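Long-range contacts in pectinesterase A (Erwinia chrysanthemi, PDB 2NTP), which hydrolyses the methyl esters of pectin, releasing methanol and leaving polygalacturonate, the first step in the maceration and soft-rotting of plant tissue: residues P244-T249 / I292-E297; A100-I105 / F144-L149. One frame throughout, in Å; residues are numbered along the deposited sequence.

Contact 1: residues P244-T249 / I292-E297; sequences PWHPTT and IWFNPE. With ADA (alpha-D-galactopyranuronic acid), chain C; ADA (alpha-D-galactopyranuronic acid), chain B.
An aromatic stack without any hydrogen bond across it joins the substrate-binding loop before strand 248-251 to the end of the hairpin strand 291-294. The side chains of His-246 and Phe-294 meet end on, their rings face to face: the planes differ by 7° and the centroids are 3.5 Å apart. Each ring sits over the middle of the other, His-246 CG 3.4 Å above the Phe-294 ring plane; the closest atoms are His-246 CD2 and Phe-294 CG at 3.3 Å. His-246 CB adds a CH-pi contact over the same face. A hydrogen bond from His-246 ND1 to the backbone O of Asp-258 fixes the ring's rotation. Beside the stack, Pro-244 CG packs 3.4 Å from Phe-294 O. Trp-245 points the other way, CG anti to the backbone N (chi1 -176°), and its NE1 donates to O6B of the chain C galacturonate at 3.0 Å. That carboxylate is gripped further by Thr-248, N to O6B at 3.1 Å and OG1 to O6A at 2.7 Å. Thr-248 O accepts a bond from O2 of the chain B sugar. With Pro-244 and His-246 turned to the hairpin and Trp-245 to the sugar, the loop forms part of the saccharide-binding cleft of a pectin methylesterase.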
ATOM      1  N   PRO A 244       3.272   0.957  15.005  1.00  6.43           N
ATOM      2  CA  PRO A 244       3.129   2.400  14.800  1.00  6.71           C
ATOM      3  C   PRO A 244       4.338   3.047  14.135  1.00  7.13           C
ATOM      4  O   PRO A 244       5.402   3.142  14.746  1.00  7.22           O
ATOM      5  CB  PRO A 244       2.955   2.949  16.230  1.00  7.07           C
ATOM      6  CG  PRO A 244       3.152   1.770  17.165  1.00  6.87           C
ATOM      7  CD  PRO A 244       3.721   0.641  16.371  1.00  6.85           C
ATOM      8  N   TRP A 245       4.165   3.498  12.893  1.00  6.74           N
ATOM      9  CA  TRP A 245       5.244   4.176  12.184  1.00  6.67           C
ATOM     10  C   TRP A 245       5.262   5.664  12.505  1.00  6.84           C
ATOM     11  O   TRP A 245       4.308   6.387  12.217  1.00  6.80           O
ATOM     12  CB  TRP A 245       5.140   3.951  10.670  1.00  6.63           C
ATOM     13  CG  TRP A 245       6.281   4.553   9.904  1.00  6.61           C
ATOM     14  CD1 TRP A 245       7.598   4.581  10.278  1.00  6.53           C
ATOM     15  CD2 TRP A 245       6.214   5.188   8.620  1.00  6.96           C
ATOM     16  NE1 TRP A 245       8.350   5.211   9.316  1.00  6.53           N
ATOM     17  CE2 TRP A 245       7.527   5.597   8.289  1.00  6.78           C
ATOM     18  CE3 TRP A 245       5.170   5.465   7.724  1.00  6.93           C
ATOM     19  CZ2 TRP A 245       7.829   6.260   7.089  1.00  6.96           C
ATOM     20  CZ3 TRP A 245       5.465   6.134   6.535  1.00  7.20           C
ATOM     21  CH2 TRP A 245       6.790   6.521   6.228  1.00  6.75           C
ATOM     22  N   HIS A 246       6.355   6.101  13.121  1.00  6.82           N
ATOM     23  CA  HIS A 246       6.591   7.515  13.381  1.00  7.21           C
ATOM     24  C   HIS A 246       7.729   7.956  12.469  1.00  7.17           C
ATOM     25  O   HIS A 246       8.896   7.799  12.826  1.00  7.40           O
ATOM     26  CB  HIS A 246       6.954   7.720  14.858  1.00  7.15           C
ATOM     27  CG  HIS A 246       5.818   7.460  15.802  1.00  7.76           C
ATOM     28  ND1 HIS A 246       5.258   8.451  16.581  1.00  7.76           N
ATOM     29  CD2 HIS A 246       5.127   6.327  16.080  1.00  7.93           C
ATOM     30  CE1 HIS A 246       4.279   7.938  17.307  1.00  8.15           C
ATOM     31  NE2 HIS A 246       4.178   6.651  17.021  1.00  7.89           N
ATOM     32  N   PRO A 247       7.396   8.480  11.268  1.00  7.50           N
ATOM     33  CA  PRO A 247       8.406   8.708  10.237  1.00  7.87           C
ATOM     34  C   PRO A 247       9.469   9.699  10.676  1.00  8.08           C
ATOM     35  O   PRO A 247       9.163  10.658  11.388  1.00  8.34           O
ATOM     36  CB  PRO A 247       7.598   9.293   9.071  1.00  7.82           C
ATOM     37  CG  PRO A 247       6.209   8.865   9.308  1.00  7.95           C
ATOM     38  CD  PRO A 247       6.058   8.890  10.804  1.00  7.61           C
ATOM     39  N   THR A 248      10.710   9.437  10.275  1.00  8.49           N
ATOM     40  CA  THR A 248      11.769  10.430  10.415  1.00  9.21           C
ATOM     41  C   THR A 248      11.309  11.667   9.653  1.00  9.39           C
ATOM     42  O   THR A 248      10.950  11.587   8.466  1.00  9.41           O
ATOM     43  CB  THR A 248      13.102   9.908   9.875  1.00  9.32           C
ATOM     44  OG1 THR A 248      13.452   8.706  10.571  1.00  9.95           O
ATOM     45  CG2 THR A 248      14.208  10.942  10.059  1.00  9.94           C
ATOM     46  N   THR A 249      11.295  12.796  10.357  1.00  9.55           N
ATOM     47  CA  THR A 249      10.704  14.032   9.864  1.00 10.03           C
ATOM     48  C   THR A 249      11.604  15.199  10.259  1.00 10.36           C
ATOM     49  O   THR A 249      12.152  15.208  11.356  1.00 10.26           O
ATOM     50  CB  THR A 249       9.285  14.222  10.454  1.00 10.26           C
ATOM     51  OG1 THR A 249       8.461  13.099  10.086  1.00  9.52           O
ATOM     52  CG2 THR A 249       8.628  15.504   9.950  1.00 10.36           C
ATOM     53  N   ILE A 292      13.979   5.030  20.363  1.00 10.97           N
ATOM     54  CA  ILE A 292      12.703   5.244  21.034  1.00 10.85           C
ATOM     55  C   ILE A 292      11.702   4.219  20.512  1.00 10.60           C
ATOM     56  O   ILE A 292      11.657   3.954  19.308  1.00 10.13           O
ATOM     57  CB  ILE A 292      12.192   6.711  20.866  1.00 10.87           C
ATOM     58  CG1 ILE A 292      10.855   6.920  21.593  1.00 11.57           C
ATOM     59  CG2 ILE A 292      12.119   7.115  19.385  1.00 10.93           C
ATOM     60  CD1 ILE A 292      10.470   8.389  21.791  1.00 11.66           C
ATOM     61  N   TRP A 293      10.949   3.614  21.428  1.00 10.56           N
ATOM     62  CA  TRP A 293       9.935   2.624  21.078  1.00 10.45           C
ATOM     63  C   TRP A 293       8.544   3.217  21.160  1.00 10.47           C
ATOM     64  O   TRP A 293       8.192   3.894  22.131  1.00 10.41           O
ATOM     65  CB  TRP A 293      10.039   1.379  21.969  1.00 11.07           C
ATOM     66  CG  TRP A 293      11.234   0.533  21.640  1.00 11.78           C
ATOM     67  CD1 TRP A 293      12.463   0.593  22.228  1.00 12.48           C
ATOM     68  CD2 TRP A 293      11.321  -0.478  20.627  1.00 12.22           C
ATOM     69  NE1 TRP A 293      13.313  -0.322  21.650  1.00 13.11           N
ATOM     70  CE2 TRP A 293      12.637  -0.996  20.667  1.00 12.57           C
ATOM     71  CE3 TRP A 293      10.418  -0.997  19.689  1.00 12.56           C
ATOM     72  CZ2 TRP A 293      13.073  -2.010  19.806  1.00 12.47           C
ATOM     73  CZ3 TRP A 293      10.855  -2.012  18.828  1.00 12.69           C
ATOM     74  CH2 TRP A 293      12.168  -2.506  18.900  1.00 12.63           C
ATOM     75  N   PHE A 294       7.760   2.956  20.121  1.00  9.90           N
ATOM     76  CA  PHE A 294       6.368   3.365  20.070  1.00  9.99           C
ATOM     77  C   PHE A 294       5.490   2.129  20.205  1.00 10.25           C
ATOM     78  O   PHE A 294       5.649   1.160  19.459  1.00 10.13           O
ATOM     79  CB  PHE A 294       6.087   4.114  18.773  1.00 10.05           C
ATOM     80  CG  PHE A 294       6.974   5.304  18.570  1.00  9.59           C
ATOM     81  CD1 PHE A 294       6.736   6.491  19.260  1.00 10.06           C
ATOM     82  CD2 PHE A 294       8.058   5.235  17.699  1.00  9.83           C
ATOM     83  CE1 PHE A 294       7.565   7.604  19.071  1.00  9.69           C
ATOM     84  CE2 PHE A 294       8.892   6.336  17.505  1.00  9.76           C
ATOM     85  CZ  PHE A 294       8.642   7.523  18.195  1.00  9.84           C
ATOM     86  N   ASN A 295       4.584   2.165  21.178  1.00 10.53           N
ATOM     87  CA  ASN A 295       3.828   0.981  21.580  1.00 11.06           C
ATOM     88  C   ASN A 295       2.406   0.942  21.030  1.00 11.02           C
ATOM     89  O   ASN A 295       1.768   1.989  20.880  1.00 10.37           O
ATOM     90  CB  ASN A 295       3.814   0.872  23.108  1.00 11.69           C
ATOM     91  CG  ASN A 295       5.209   0.742  23.700  1.00 13.03           C
ATOM     92  OD1 ASN A 295       6.057  -0.004  23.195  1.00 15.80           O
ATOM     93  ND2 ASN A 295       5.450   1.463  24.788  1.00 16.73           N
ATOM     94  N   PRO A 296       1.897  -0.272  20.733  1.00 11.24           N
ATOM     95  CA  PRO A 296       0.562  -0.389  20.155  1.00 11.59           C
ATOM     96  C   PRO A 296      -0.547   0.133  21.077  1.00 11.84           C
ATOM     97  O   PRO A 296      -1.549   0.664  20.590  1.00 11.81           O
ATOM     98  CB  PRO A 296       0.414  -1.897  19.908  1.00 11.42           C
ATOM     99  CG  PRO A 296       1.384  -2.540  20.849  1.00 11.53           C
ATOM    100  CD  PRO A 296       2.539  -1.592  20.902  1.00 11.30           C
ATOM    101  N   GLU A 297      -0.359   0.006  22.391  1.00 12.43           N
ATOM    102  CA  GLU A 297      -1.364   0.461  23.356  1.00 13.28           C
ATOM    103  C   GLU A 297      -1.511   1.988  23.366  1.00 13.10           C
ATOM    104  O   GLU A 297      -2.543   2.518  23.793  1.00 13.69           O
ATOM    105  CB  GLU A 297      -1.075  -0.085  24.764  1.00 13.70           C
ATOM    106  CG  GLU A 297       0.241   0.376  25.377  1.00 16.20           C
ATOM    107  CD  GLU A 297       1.388  -0.602  25.168  1.00 18.89           C
ATOM    108  OE1 GLU A 297       1.386  -1.364  24.172  1.00 17.95           O
ATOM    109  OE2 GLU A 297       2.310  -0.600  26.018  1.00 21.46           O
TER
HETATM  110  C1  ADA C   4      10.243   3.472   6.870  1.00 10.51           C
HETATM  111  C2  ADA C   4      10.527   3.871   5.417  1.00 11.35           C
HETATM  112  C3  ADA C   4      11.954   4.397   5.299  1.00 11.32           C
HETATM  113  C4  ADA C   4      12.182   5.545   6.283  1.00 11.38           C
HETATM  114  C5  ADA C   4      11.865   5.075   7.705  1.00 11.34           C
HETATM  115  C6  ADA C   4      12.030   6.202   8.682  1.00 11.47           C
HETATM  116  O2  ADA C   4      10.366   2.749   4.541  1.00 10.35           O
HETATM  117  O3  ADA C   4      12.233   4.805   3.954  1.00 11.47           O
HETATM  118  O4  ADA C   4      11.342   6.661   5.967  1.00 13.00           O
HETATM  119  O5  ADA C   4      10.525   4.552   7.778  1.00 10.50           O
HETATM  120  O6B ADA C   4      11.049   6.538   9.386  1.00 12.18           O
HETATM  121  O6A ADA C   4      13.152   6.759   8.751  1.00 11.59           O
HETATM  122  C1  ADA B   5      11.919   7.947   5.665  1.00 16.32           C
HETATM  123  C2  ADA B   5      10.929   9.087   5.906  1.00 16.69           C
HETATM  124  C3  ADA B   5       9.776   9.031   4.901  1.00 17.80           C
HETATM  125  C4  ADA B   5      10.301   8.950   3.464  1.00 18.88           C
HETATM  126  C5  ADA B   5      11.283   7.785   3.343  1.00 18.26           C
HETATM  127  C6  ADA B   5      11.870   7.687   1.960  1.00 18.91           C
HETATM  128  O2  ADA B   5      10.426   8.972   7.239  1.00 16.06           O
HETATM  129  O3  ADA B   5       8.902  10.159   5.074  1.00 18.22           O
HETATM  130  O4  ADA B   5      10.991  10.157   3.106  1.00 21.91           O
HETATM  131  O5  ADA B   5      12.344   7.943   4.297  1.00 17.16           O
HETATM  132  O6B ADA B   5      11.118   7.799   0.969  1.00 17.60           O
HETATM  133  O6A ADA B   5      13.098   7.491   1.858  1.00 20.30           O

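Contact 2: residues A100-I105 / F144-L149; sequences AQSLTI and FKDVSL
Positive backbone torsions at Ser-102 (phi 55°) and Asp-146 (phi 53°), with psi of similar size at both residues and so of left-handed helical type, bend the two chains at the same level. Ser-102 OG stands anti to its carbonyl carbon and Asp-146 CG anti to its backbone N, which brings OG within 2.9 Å of Asp-146 OD2. The hydroxyl donates to the anti lone pair of that carboxylate oxygen, so the two corners are tied through side chains as well as backbone.

Parallel pairing holds the arms before and after the bend in register. Before it, Lys-145 N donates to Ala-100 O at 3.0 Å, nearly along the C=O axis, and Ser-102 N donates to Lys-145 O in the carbonyl plane. At the corner the link from Leu-103 N to Asp-146 O is weak. Past it, Ser-148 N bonds Leu-103 O at 3.1 Å and Ile-105 N bonds Ser-148 O at 2.8 Å.

Ala-100, Phe-144, Val-147, Ile-105 and Leu-149 share the apolar side. Val-147 CG2 lies in the angle of the bend, 3.4 Å from Ala-100 O. The side chains of Ile-105 and Leu-149 run alongside each other in the same direction, with Ile-105 CD1 3.9 Å from Leu-149 CD2. Phe-144 continues this inner row by stacking on Phe-165. On the other side, Thr-104 OG1 meets Ser-148 CB but is hydrogen-bonded to Arg-62 O, and Lys-145 leads its ammonium group off to a salt bridge with Asp-167. Equivalent residues aligned on successive coils, with a sharp corner between two parallel sheets, are the signature of the right-handed parallel beta-helix of pectinesterases.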
ATOM      1  N   ALA A 100      -7.887   3.552 -10.978  1.00  7.89           N
ATOM      2  CA  ALA A 100      -7.426   2.389 -11.720  1.00  7.99           C
ATOM      3  C   ALA A 100      -8.401   1.248 -11.490  1.00  8.22           C
ATOM      4  O   ALA A 100      -8.873   1.046 -10.366  1.00  7.89           O
ATOM      5  CB  ALA A 100      -6.019   1.987 -11.283  1.00  8.06           C
ATOM      6  N   GLN A 101      -8.702   0.510 -12.557  1.00  8.59           N
ATOM      7  CA  GLN A 101      -9.604  -0.633 -12.479  1.00  9.72           C
ATOM      8  C   GLN A 101      -9.059  -1.831 -13.252  1.00  9.50           C
ATOM      9  O   GLN A 101      -8.476  -1.660 -14.322  1.00  9.77           O
ATOM     10  CB  GLN A 101     -10.997  -0.268 -13.014  1.00  9.80           C
ATOM     11  CG  GLN A 101     -12.018  -1.404 -12.870  1.00 11.23           C
ATOM     12  CD  GLN A 101     -13.332  -1.141 -13.585  1.00 11.69           C
ATOM     13  OE1 GLN A 101     -13.424  -0.274 -14.455  1.00 14.20           O
ATOM     14  NE2 GLN A 101     -14.359  -1.902 -13.220  1.00 14.76           N
ATOM     15  N   SER A 102      -9.251  -3.025 -12.687  1.00  9.64           N
ATOM     16  CA  SER A 102      -8.991  -4.307 -13.355  1.00  9.61           C
ATOM     17  C   SER A 102      -7.569  -4.413 -13.896  1.00  9.25           C
ATOM     18  O   SER A 102      -7.345  -4.672 -15.081  1.00  9.05           O
ATOM     19  CB  SER A 102     -10.044  -4.574 -14.441  1.00  9.91           C
ATOM     20  OG  SER A 102     -11.333  -4.632 -13.863  1.00 12.38           O
ATOM     21  N   LEU A 103      -6.607  -4.189 -13.011  1.00  8.79           N
ATOM     22  CA  LEU A 103      -5.201  -4.319 -13.370  1.00  8.46           C
ATOM     23  C   LEU A 103      -4.339  -4.639 -12.162  1.00  7.69           C
ATOM     24  O   LEU A 103      -4.757  -4.454 -11.019  1.00  7.43           O
ATOM     25  CB  LEU A 103      -4.694  -3.070 -14.096  1.00  9.21           C
ATOM     26  CG  LEU A 103      -4.839  -1.703 -13.438  1.00  9.53           C
ATOM     27  CD1 LEU A 103      -3.704  -1.457 -12.471  1.00 11.48           C
ATOM     28  CD2 LEU A 103      -4.894  -0.596 -14.495  1.00  9.35           C
ATOM     29  N   THR A 104      -3.144  -5.142 -12.441  1.00  7.09           N
ATOM     30  CA  THR A 104      -2.164  -5.470 -11.408  1.00  6.82           C
ATOM     31  C   THR A 104      -1.008  -4.482 -11.485  1.00  6.71           C
ATOM     32  O   THR A 104      -0.554  -4.136 -12.580  1.00  6.85           O
ATOM     33  CB  THR A 104      -1.640  -6.906 -11.578  1.00  6.78           C
ATOM     34  OG1 THR A 104      -2.735  -7.831 -11.494  1.00  6.77           O
ATOM     35  CG2 THR A 104      -0.599  -7.243 -10.499  1.00  7.40           C
ATOM     36  N   ILE A 105      -0.556  -4.025 -10.317  1.00  6.51           N
ATOM     37  CA  ILE A 105       0.610  -3.152 -10.190  1.00  6.39           C
ATOM     38  C   ILE A 105       1.621  -3.873  -9.294  1.00  6.40           C
ATOM     39  O   ILE A 105       1.299  -4.254  -8.166  1.00  6.21           O
ATOM     40  CB  ILE A 105       0.243  -1.785  -9.560  1.00  6.63           C
ATOM     41  CG1 ILE A 105      -0.866  -1.090 -10.368  1.00  6.15           C
ATOM     42  CG2 ILE A 105       1.486  -0.900  -9.456  1.00  6.62           C
ATOM     43  CD1 ILE A 105      -1.581   0.049  -9.622  1.00  6.82           C
ATOM     44  N   PHE A 144      -9.247   2.662  -6.414  1.00  7.22           N
ATOM     45  CA  PHE A 144      -8.694   1.448  -7.005  1.00  7.15           C
ATOM     46  C   PHE A 144      -9.694   0.315  -6.858  1.00  7.35           C
ATOM     47  O   PHE A 144      -9.970  -0.126  -5.746  1.00  7.84           O
ATOM     48  CB  PHE A 144      -7.355   1.106  -6.342  1.00  7.22           C
ATOM     49  CG  PHE A 144      -6.360   2.224  -6.412  1.00  7.21           C
ATOM     50  CD1 PHE A 144      -6.376   3.243  -5.458  1.00  7.57           C
ATOM     51  CD2 PHE A 144      -5.440   2.285  -7.455  1.00  7.68           C
ATOM     52  CE1 PHE A 144      -5.468   4.306  -5.532  1.00  8.64           C
ATOM     53  CE2 PHE A 144      -4.532   3.339  -7.538  1.00  8.11           C
ATOM     54  CZ  PHE A 144      -4.552   4.353  -6.573  1.00  7.80           C
ATOM     55  N   LYS A 145     -10.257  -0.130  -7.981  1.00  7.87           N
ATOM     56  CA  LYS A 145     -11.274  -1.187  -7.970  1.00  8.31           C
ATOM     57  C   LYS A 145     -10.808  -2.400  -8.764  1.00  8.20           C
ATOM     58  O   LYS A 145     -10.371  -2.259  -9.906  1.00  8.14           O
ATOM     59  CB  LYS A 145     -12.609  -0.685  -8.528  1.00  8.89           C
ATOM     60  CG  LYS A 145     -13.723  -1.733  -8.428  1.00 11.08           C
ATOM     61  CD  LYS A 145     -15.106  -1.164  -8.640  1.00 15.54           C
ATOM     62  CE  LYS A 145     -16.173  -2.219  -8.373  1.00 15.97           C
ATOM     63  NZ  LYS A 145     -16.367  -2.505  -6.913  1.00 17.84           N
ATOM     64  N   ASP A 146     -10.920  -3.583  -8.158  1.00  8.19           N
ATOM     65  CA  ASP A 146     -10.459  -4.826  -8.783  1.00  8.34           C
ATOM     66  C   ASP A 146      -8.995  -4.670  -9.213  1.00  7.91           C
ATOM     67  O   ASP A 146      -8.617  -4.920 -10.364  1.00  7.64           O
ATOM     68  CB  ASP A 146     -11.376  -5.208  -9.951  1.00  8.87           C
ATOM     69  CG  ASP A 146     -11.036  -6.559 -10.559  1.00  9.87           C
ATOM     70  OD1 ASP A 146     -10.655  -7.493  -9.818  1.00 10.47           O
ATOM     71  OD2 ASP A 146     -11.166  -6.679 -11.798  1.00 12.19           O
ATOM     72  N   VAL A 147      -8.172  -4.234  -8.267  1.00  7.37           N
ATOM     73  CA  VAL A 147      -6.749  -4.018  -8.512  1.00  7.15           C
ATOM     74  C   VAL A 147      -5.948  -4.956  -7.611  1.00  6.75           C
ATOM     75  O   VAL A 147      -6.353  -5.236  -6.484  1.00  7.42           O
ATOM     76  CB  VAL A 147      -6.351  -2.537  -8.255  1.00  7.06           C
ATOM     77  CG1 VAL A 147      -4.838  -2.357  -8.213  1.00  8.39           C
ATOM     78  CG2 VAL A 147      -6.953  -1.626  -9.331  1.00  7.06           C
ATOM     79  N   SER A 148      -4.835  -5.454  -8.135  1.00  6.14           N
ATOM     80  CA  SER A 148      -3.909  -6.274  -7.364  1.00  5.88           C
ATOM     81  C   SER A 148      -2.603  -5.529  -7.200  1.00  5.75           C
ATOM     82  O   SER A 148      -2.043  -5.064  -8.186  1.00  5.41           O
ATOM     83  CB  SER A 148      -3.664  -7.605  -8.078  1.00  5.99           C
ATOM     84  OG  SER A 148      -2.654  -8.362  -7.422  1.00  6.36           O
ATOM     85  N   LEU A 149      -2.133  -5.413  -5.957  1.00  5.24           N
ATOM     86  CA  LEU A 149      -0.867  -4.747  -5.655  1.00  4.61           C
ATOM     87  C   LEU A 149       0.121  -5.765  -5.109  1.00  4.77           C
ATOM     88  O   LEU A 149      -0.166  -6.448  -4.118  1.00  4.49           O
ATOM     89  CB  LEU A 149      -1.073  -3.626  -4.633  1.00  4.80           C
ATOM     90  CG  LEU A 149      -2.128  -2.563  -4.943  1.00  4.22           C
ATOM     91  CD1 LEU A 149      -2.164  -1.525  -3.820  1.00  5.52           C
ATOM     92  CD2 LEU A 149      -1.866  -1.902  -6.291  1.00  4.72           C
TER

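Overall arrangement
Contact 2 closes along the chain before contact 1 opens, and the two lie on opposite sides of the chain's centre, 30 Å apart between centres and about 15 Å between nearest atoms. Contact 2 belongs to the coils of the beta-helix itself, whereas contact 1 joins segments that lead to and from short antiparallel hairpins. Their relation to the site differs accordingly. The 244-249 segment carries the substrate-binding Trp-245 and Thr-248, while the side chain of His-246 stays about 9 Å from another bound galacturonate and about 13 Å from the bound methyl galacturonate. From contact 2, the side chain of Leu-149 lies about 11 Å from that of the proton donor, Asp-154.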